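Local coordinates for type III restriction-modification enzyme EcoP15I Res subunit (Escherichia coli, PDB 4ZCF), which cleaves DNA as the restriction subunit of a type III restriction-modification enzyme, working with the Mod subunit and carrying an ATP-binding helicase domain and an endonuclease domain, at residues 107-112 / 180-185; 221-226 / 244-249. One frame throughout, in Å; residues are numbered along the deposited sequence.

Overall arrangement
Contacts 1 and 2 are parallel strand pairings in the same RecA-like sheet of the helicase-type domain, their centres about 11 Å apart. Strands 109-113 and 222-226 are neighbours, so the two contacts adjoin, and I111 reaches across: its N lies 3.1 Å from F222 O and its O 3.0 Å from I224 N, both probable hydrogen bonds. Across the sheet the order runs 180-186, 109-113, 222-226, 248-253. Helix 90-105 covers one face and touches side chains of both contacts. The C-terminal ends of 109-113 and 222-226 lie near the nucleotide: the side chain of I112 in contact 1 is about 7 Å from AMP, and about 5 Å from that of D226, the AMP-binding residue of contact 2.

Contact 1: 107-112 / 180-185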
loop_
_atom_site.group_PDB
_atom_site.type_symbol
_atom_site.label_atom_id
_atom_site.label_comp_id
_atom_site.label_asym_id
_atom_site.label_seq_id
_atom_site.Cartn_x
_atom_site.Cartn_y
_atom_site.Cartn_z
ATOM N N ILE C 107 9.814 -28.764 1.619
ATOM C CA ILE C 107 10.446 -27.543 2.099
ATOM C C ILE C 107 9.788 -26.462 1.207
ATOM O O ILE C 107 9.809 -26.586 -0.020
ATOM C CB ILE C 107 12.005 -27.588 1.984
ATOM C CG1 ILE C 107 12.624 -28.856 2.644
ATOM C CG2 ILE C 107 12.660 -26.288 2.492
ATOM C CD1 ILE C 107 12.589 -28.943 4.211
ATOM N N ASN C 108 9.106 -25.479 1.823
ATOM C CA ASN C 108 8.376 -24.471 1.050
ATOM C C ASN C 108 8.803 -23.014 1.295
ATOM O O ASN C 108 8.205 -22.095 0.728
ATOM C CB ASN C 108 6.854 -24.666 1.225
ATOM C CG ASN C 108 6.332 -24.351 2.602
ATOM O OD1 ASN C 108 6.827 -24.855 3.619
ATOM N ND2 ASN C 108 5.278 -23.543 2.657
ATOM N N LYS C 109 9.817 -22.812 2.149
ATOM C CA LYS C 109 10.324 -21.495 2.507
ATOM C C LYS C 109 11.843 -21.440 2.410
ATOM O O LYS C 109 12.548 -22.199 3.077
ATOM C CB LYS C 109 9.769 -21.035 3.866
ATOM C CG LYS C 109 8.342 -20.513 3.731
ATOM C CD LYS C 109 7.814 -19.839 4.955
ATOM C CE LYS C 109 6.324 -19.670 4.795
ATOM N NZ LYS C 109 5.714 -19.015 5.994
ATOM N N PHE C 110 12.333 -20.582 1.500
ATOM C CA PHE C 110 13.752 -20.429 1.174
ATOM C C PHE C 110 14.152 -18.953 1.148
ATOM O O PHE C 110 13.377 -18.110 0.695
ATOM C CB PHE C 110 14.048 -21.050 -0.218
ATOM C CG PHE C 110 13.560 -22.465 -0.446
ATOM C CD1 PHE C 110 12.251 -22.712 -0.851
ATOM C CD2 PHE C 110 14.421 -23.543 -0.320
ATOM C CE1 PHE C 110 11.793 -24.025 -1.040
ATOM C CE2 PHE C 110 13.970 -24.854 -0.530
ATOM C CZ PHE C 110 12.660 -25.086 -0.889
ATOM N N ILE C 111 15.378 -18.656 1.596
ATOM C CA ILE C 111 15.950 -17.309 1.553
ATOM C C ILE C 111 17.079 -17.314 0.491
ATOM O O ILE C 111 18.016 -18.113 0.610
ATOM C CB ILE C 111 16.407 -16.750 2.947
ATOM C CG1 ILE C 111 15.277 -16.879 4.005
ATOM C CG2 ILE C 111 16.865 -15.286 2.809
ATOM C CD1 ILE C 111 15.645 -16.474 5.517
ATOM N N ILE C 112 16.948 -16.475 -0.567
ATOM C CA ILE C 112 17.968 -16.321 -1.610
ATOM C C ILE C 112 18.773 -15.096 -1.208
ATOM O O ILE C 112 18.242 -13.973 -1.271
ATOM C CB ILE C 112 17.414 -16.141 -3.062
ATOM C CG1 ILE C 112 16.640 -17.372 -3.542
ATOM C CG2 ILE C 112 18.553 -15.793 -4.047
ATOM C CD1 ILE C 112 15.806 -17.099 -4.790
ATOM N N TYR C 180 2.219 -23.791 -3.562
ATOM C CA TYR C 180 3.137 -22.659 -3.446
ATOM C C TYR C 180 4.421 -22.897 -2.688
ATOM O O TYR C 180 4.406 -23.396 -1.560
ATOM C CB TYR C 180 2.456 -21.411 -2.850
ATOM C CG TYR C 180 1.032 -21.155 -3.287
ATOM C CD1 TYR C 180 0.724 -20.917 -4.623
ATOM C CD2 TYR C 180 0.007 -21.051 -2.352
ATOM C CE1 TYR C 180 -0.588 -20.670 -5.031
ATOM C CE2 TYR C 180 -1.304 -20.765 -2.742
ATOM C CZ TYR C 180 -1.599 -20.583 -4.085
ATOM O OH TYR C 180 -2.891 -20.313 -4.480
ATOM N N ILE C 181 5.518 -22.434 -3.284
ATOM C CA ILE C 181 6.854 -22.369 -2.707
ATOM C C ILE C 181 7.042 -20.860 -2.442
ATOM O O ILE C 181 6.719 -20.044 -3.312
ATOM C CB ILE C 181 7.933 -22.949 -3.668
ATOM C CG1 ILE C 181 7.803 -24.474 -3.776
ATOM C CG2 ILE C 181 9.340 -22.576 -3.212
ATOM C CD1 ILE C 181 8.219 -25.026 -5.091
ATOM N N HIS C 182 7.506 -20.496 -1.234
ATOM C CA HIS C 182 7.698 -19.102 -0.827
ATOM C C HIS C 182 9.186 -18.741 -0.810
ATOM O O HIS C 182 9.970 -19.398 -0.128
ATOM C CB HIS C 182 7.019 -18.831 0.534
ATOM C CG HIS C 182 5.572 -19.232 0.576
ATOM N ND1 HIS C 182 4.589 -18.455 -0.013
ATOM C CD2 HIS C 182 4.991 -20.323 1.132
ATOM C CE1 HIS C 182 3.451 -19.102 0.187
ATOM N NE2 HIS C 182 3.640 -20.227 0.882
ATOM N N VAL C 183 9.577 -17.705 -1.557
ATOM C CA VAL C 183 10.988 -17.321 -1.623
ATOM C C VAL C 183 11.338 -15.842 -1.307
ATOM O O VAL C 183 10.818 -14.920 -1.936
ATOM C CB VAL C 183 11.708 -17.911 -2.875
ATOM C CG1 VAL C 183 11.184 -17.318 -4.174
ATOM C CG2 VAL C 183 13.211 -17.751 -2.772
ATOM N N LEU C 184 12.223 -15.645 -0.324
ATOM C CA LEU C 184 12.717 -14.339 0.093
ATOM C C LEU C 184 14.019 -13.964 -0.605
ATOM O O LEU C 184 15.061 -14.556 -0.332
ATOM C CB LEU C 184 12.881 -14.244 1.617
ATOM C CG LEU C 184 13.111 -12.826 2.157
ATOM C CD1 LEU C 184 11.819 -12.046 2.228
ATOM C CD2 LEU C 184 13.745 -12.859 3.524
ATOM N N VAL C 185 13.964 -12.968 -1.483
ATOM C CA VAL C 185 15.156 -12.452 -2.154
ATOM C C VAL C 185 15.619 -11.192 -1.371
ATOM O O VAL C 185 14.839 -10.254 -1.185
ATOM C CB VAL C 185 14.934 -12.180 -3.662
ATOM C CG1 VAL C 185 16.260 -11.923 -4.377
ATOM C CG2 VAL C 185 14.177 -13.333 -4.321
#
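Segments 107-112 and 180-185 form a parallel beta pairing within the RecA-like sheet of the helicase-type domain, and their short axes cross at only 20°. Four main-chain hydrogen bonds set the register, H182 N to N108 O, F110 N to H182 O, L184 N to F110 O and I112 N to L184 O; the second and third lie almost along the C=O axis of the acceptor.

This register puts K109 beside H182 and I111 beside L184 on one face. Both members of each pair point the same way: K109 CG runs alongside H182 CB at 3.8 Å, and I111 CG2 meets L184 CD2 at 4.0 Å. The H182 ring bonds beyond the pairing, ND1 to Y147 OH and NE2 to S174 O, the latter consistent with a proton on NE2. An alanine here would probably leave strand 143-148 and the S174 loop less firmly tied to this strand, since the ring and both its bonds would go, with only the CB contact to K109 kept. The extended K109 chain carries NZ to the carbonyl oxygens of L41, F170 and A173, while NZ stays 5.6 Å from H182 NE2.

On the other face, F110 and I112 lean toward helix 90-105, touching I98 and Y94. I112 and V185 run alongside each other, but two pairs cross obliquely. F110 brings CE1 to 3.6 Å from I181 CG2, and I112, with CD1 anti to CA (chi2 166°), reaches back along the strand until CD1 lies 3.4 Å from V183 CG2.

Contact 2: 221-226 / 244-249; sequences PFIIID and FNAQYI. With AMP (adenosine monophosphate), chain H.
Q247 NE2 is gripped twice, by a hydrogen bond to K220 O and a weak one to P44 O, while OE1 of the same amide accepts from L46 N. This held side chain sits at the turn into the second strand of a beta-alpha-beta unit, where strand 222-226, helix 236-242 and strand 248-253 form part of the RecA-like helicase fold. Between the two segments there are two main-chain bonds, Q247 N to P221 O at 2.9 Å and I223 N to Y248 O at 3.2 Å, each nearly along the acceptor's C=O axis. I223 and I249 pair in parallel, with I249 CA directed at I223 O; backbone bonds of I223 and I225 with I250 continue the pairing.

F222 takes Q247 and Y248 from different directions. Q247 OE1 lies in the plane of the F222 ring at its edge, 3.5 Å from CE1, with the amide turned 84° from that plane. Y248 CB instead stands over one face, and the two rings, 41° apart in tilt, lie alongside with F222 CZ 3.6 Å from Y248 CD1.

I223 points to the helix 236-242 side. Its chain is extended (chi2 179°), so CD1 reaches 3.6 Å from A246 CB and 3.8 Å from F244 CD2, crossing F244 at about a right angle. W238 of that helix touches both I225 and I249, whose CD1 and CG2 respectively meet at 3.4 Å.

Beyond these isoleucines the strand ends in D226, an AMP-binding residue consistent with the helicase Walker B aspartate. Its CG is anti to the backbone N; OD2 bonds to Y94 OH and lies 3.0 Å from AMP O3P.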
loop_
_atom_site.group_PDB
_atom_site.type_symbol
_atom_site.label_atom_id
_atom_site.label_comp_id
_atom_site.label_asym_id
_atom_site.label_seq_id
_atom_site.Cartn_x
_atom_site.Cartn_y
_atom_site.Cartn_z
ATOM N N PRO C 221 14.693 -21.891 7.841
ATOM C CA PRO C 221 14.911 -21.772 6.389
ATOM C C PRO C 221 16.066 -22.539 5.754
ATOM O O PRO C 221 17.020 -22.930 6.431
ATOM C CB PRO C 221 15.076 -20.262 6.197
ATOM C CG PRO C 221 15.660 -19.785 7.484
ATOM C CD PRO C 221 15.305 -20.758 8.570
ATOM N N PHE C 222 15.986 -22.686 4.421
ATOM C CA PHE C 222 17.021 -23.242 3.551
ATOM C C PHE C 222 17.579 -22.024 2.799
ATOM O O PHE C 222 16.829 -21.335 2.100
ATOM C CB PHE C 222 16.432 -24.299 2.579
ATOM C CG PHE C 222 16.605 -25.735 3.027
ATOM C CD1 PHE C 222 16.015 -26.193 4.197
ATOM C CD2 PHE C 222 17.375 -26.622 2.288
ATOM C CE1 PHE C 222 16.180 -27.516 4.607
ATOM C CE2 PHE C 222 17.537 -27.946 2.702
ATOM C CZ PHE C 222 16.948 -28.381 3.864
ATOM N N ILE C 223 18.869 -21.710 3.012
ATOM C CA ILE C 223 19.501 -20.521 2.431
ATOM C C ILE C 223 20.432 -20.805 1.279
ATOM O O ILE C 223 21.333 -21.614 1.427
ATOM C CB ILE C 223 20.189 -19.625 3.500
ATOM C CG1 ILE C 223 19.233 -19.261 4.654
ATOM C CG2 ILE C 223 20.809 -18.382 2.851
ATOM C CD1 ILE C 223 19.842 -18.413 5.718
ATOM N N ILE C 224 20.250 -20.058 0.166
ATOM C CA ILE C 224 21.052 -20.070 -1.050
ATOM C C ILE C 224 21.971 -18.839 -1.037
ATOM O O ILE C 224 21.494 -17.724 -0.821
ATOM C CB ILE C 224 20.138 -20.049 -2.318
ATOM C CG1 ILE C 224 19.045 -21.162 -2.321
ATOM C CG2 ILE C 224 20.933 -19.961 -3.641
ATOM C CD1 ILE C 224 19.498 -22.614 -2.477
ATOM N N ILE C 225 23.270 -19.031 -1.312
ATOM C CA ILE C 225 24.224 -17.937 -1.427
ATOM C C ILE C 225 24.768 -17.843 -2.850
ATOM O O ILE C 225 25.400 -18.786 -3.338
ATOM C CB ILE C 225 25.297 -17.898 -0.302
ATOM C CG1 ILE C 225 24.706 -17.215 0.943
ATOM C CG2 ILE C 225 26.561 -17.120 -0.739
ATOM C CD1 ILE C 225 24.454 -18.048 1.991
ATOM N N ASP C 226 24.473 -16.697 -3.513
ATOM C CA ASP C 226 24.880 -16.332 -4.865
ATOM C C ASP C 226 26.193 -15.561 -4.753
ATOM O O ASP C 226 26.251 -14.554 -4.038
ATOM C CB ASP C 226 23.790 -15.456 -5.511
ATOM C CG ASP C 226 23.750 -15.488 -7.025
ATOM O OD1 ASP C 226 24.743 -15.086 -7.649
ATOM O OD2 ASP C 226 22.692 -15.839 -7.581
ATOM N N PHE C 244 20.296 -16.618 11.482
ATOM C CA PHE C 244 19.057 -17.289 11.051
ATOM C C PHE C 244 18.959 -18.755 11.466
ATOM O O PHE C 244 17.898 -19.353 11.278
ATOM C CB PHE C 244 18.860 -17.190 9.528
ATOM C CG PHE C 244 18.659 -15.803 8.985
ATOM C CD1 PHE C 244 17.709 -14.953 9.537
ATOM C CD2 PHE C 244 19.384 -15.361 7.885
ATOM C CE1 PHE C 244 17.529 -13.665 9.036
ATOM C CE2 PHE C 244 19.193 -14.084 7.373
ATOM C CZ PHE C 244 18.269 -13.241 7.953
ATOM N N ASN C 245 20.069 -19.347 11.967
ATOM C CA ASN C 245 20.178 -20.758 12.341
ATOM C C ASN C 245 19.467 -21.636 11.297
ATOM O O ASN C 245 18.482 -22.353 11.590
ATOM C CB ASN C 245 19.756 -21.015 13.809
ATOM C CG ASN C 245 20.655 -20.315 14.822
ATOM O OD1 ASN C 245 20.254 -19.355 15.495
ATOM N ND2 ASN C 245 21.908 -20.749 14.927
ATOM N N ALA C 246 19.925 -21.452 10.035
ATOM C CA ALA C 246 19.410 -22.100 8.835
ATOM C C ALA C 246 19.620 -23.620 8.873
ATOM O O ALA C 246 20.609 -24.094 9.446
ATOM C CB ALA C 246 20.074 -21.506 7.613
ATOM N N GLN C 247 18.679 -24.382 8.274
ATOM C CA GLN C 247 18.765 -25.843 8.248
ATOM C C GLN C 247 20.008 -26.288 7.505
ATOM O O GLN C 247 20.755 -27.108 8.034
ATOM C CB GLN C 247 17.496 -26.490 7.665
ATOM C CG GLN C 247 16.343 -26.601 8.651
ATOM C CD GLN C 247 15.110 -27.184 8.003
ATOM O OE1 GLN C 247 15.000 -28.389 7.779
ATOM N NE2 GLN C 247 14.143 -26.346 7.701
ATOM N N TYR C 248 20.239 -25.716 6.297
ATOM C CA TYR C 248 21.358 -25.982 5.377
ATOM C C TYR C 248 21.580 -24.772 4.489
ATOM O O TYR C 248 20.614 -24.109 4.100
ATOM C CB TYR C 248 21.063 -27.199 4.471
ATOM C CG TYR C 248 21.068 -28.522 5.197
ATOM C CD1 TYR C 248 19.908 -29.029 5.777
ATOM C CD2 TYR C 248 22.232 -29.277 5.299
ATOM C CE1 TYR C 248 19.917 -30.226 6.488
ATOM C CE2 TYR C 248 22.253 -30.478 6.006
ATOM C CZ TYR C 248 21.091 -30.947 6.597
ATOM O OH TYR C 248 21.099 -32.120 7.302
ATOM N N ILE C 249 22.846 -24.514 4.133
ATOM C CA ILE C 249 23.248 -23.403 3.269
ATOM C C ILE C 249 23.891 -23.927 1.969
ATOM O O ILE C 249 24.927 -24.591 2.025
ATOM C CB ILE C 249 24.152 -22.379 4.028
ATOM C CG1 ILE C 249 23.418 -21.739 5.239
ATOM C CG2 ILE C 249 24.691 -21.307 3.094
ATOM C CD1 ILE C 249 24.288 -21.498 6.417
HETATM P P AMP H . 23.194 -14.261 -11.189
HETATM O O1P AMP H . 24.285 -13.459 -10.586
HETATM O O2P AMP H . 23.773 -15.625 -11.269
HETATM O O3P AMP H . 22.175 -14.374 -10.114
HETATM O "O5'" AMP H . 22.608 -13.661 -12.546
HETATM C "C5'" AMP H . 22.608 -14.437 -13.732
HETATM C "C4'" AMP H . 21.414 -14.148 -14.584
HETATM O "O4'" AMP H . 21.432 -14.972 -15.782
HETATM C "C3'" AMP H . 20.159 -14.505 -13.866
HETATM O "O3'" AMP H . 19.670 -13.349 -13.186
HETATM C "C2'" AMP H . 19.232 -15.012 -14.895
HETATM O "O2'" AMP H . 18.406 -13.954 -15.401
HETATM C "C1'" AMP H . 20.095 -15.505 -16.010
HETATM N N9 AMP H . 20.103 -16.905 -16.162
HETATM C C8 AMP H . 20.627 -17.725 -15.271
HETATM N N7 AMP H . 20.521 -19.008 -15.714
HETATM C C5 AMP H . 19.902 -18.925 -17.044
HETATM C C6 AMP H . 19.499 -19.811 -18.082
HETATM N N6 AMP H . 19.679 -21.212 -17.952
HETATM N N1 AMP H . 18.930 -19.293 -19.200
HETATM C C2 AMP H . 18.732 -17.991 -19.351
HETATM N N3 AMP H . 19.082 -17.104 -18.425
HETATM C C4 AMP H . 19.664 -17.491 -17.266
#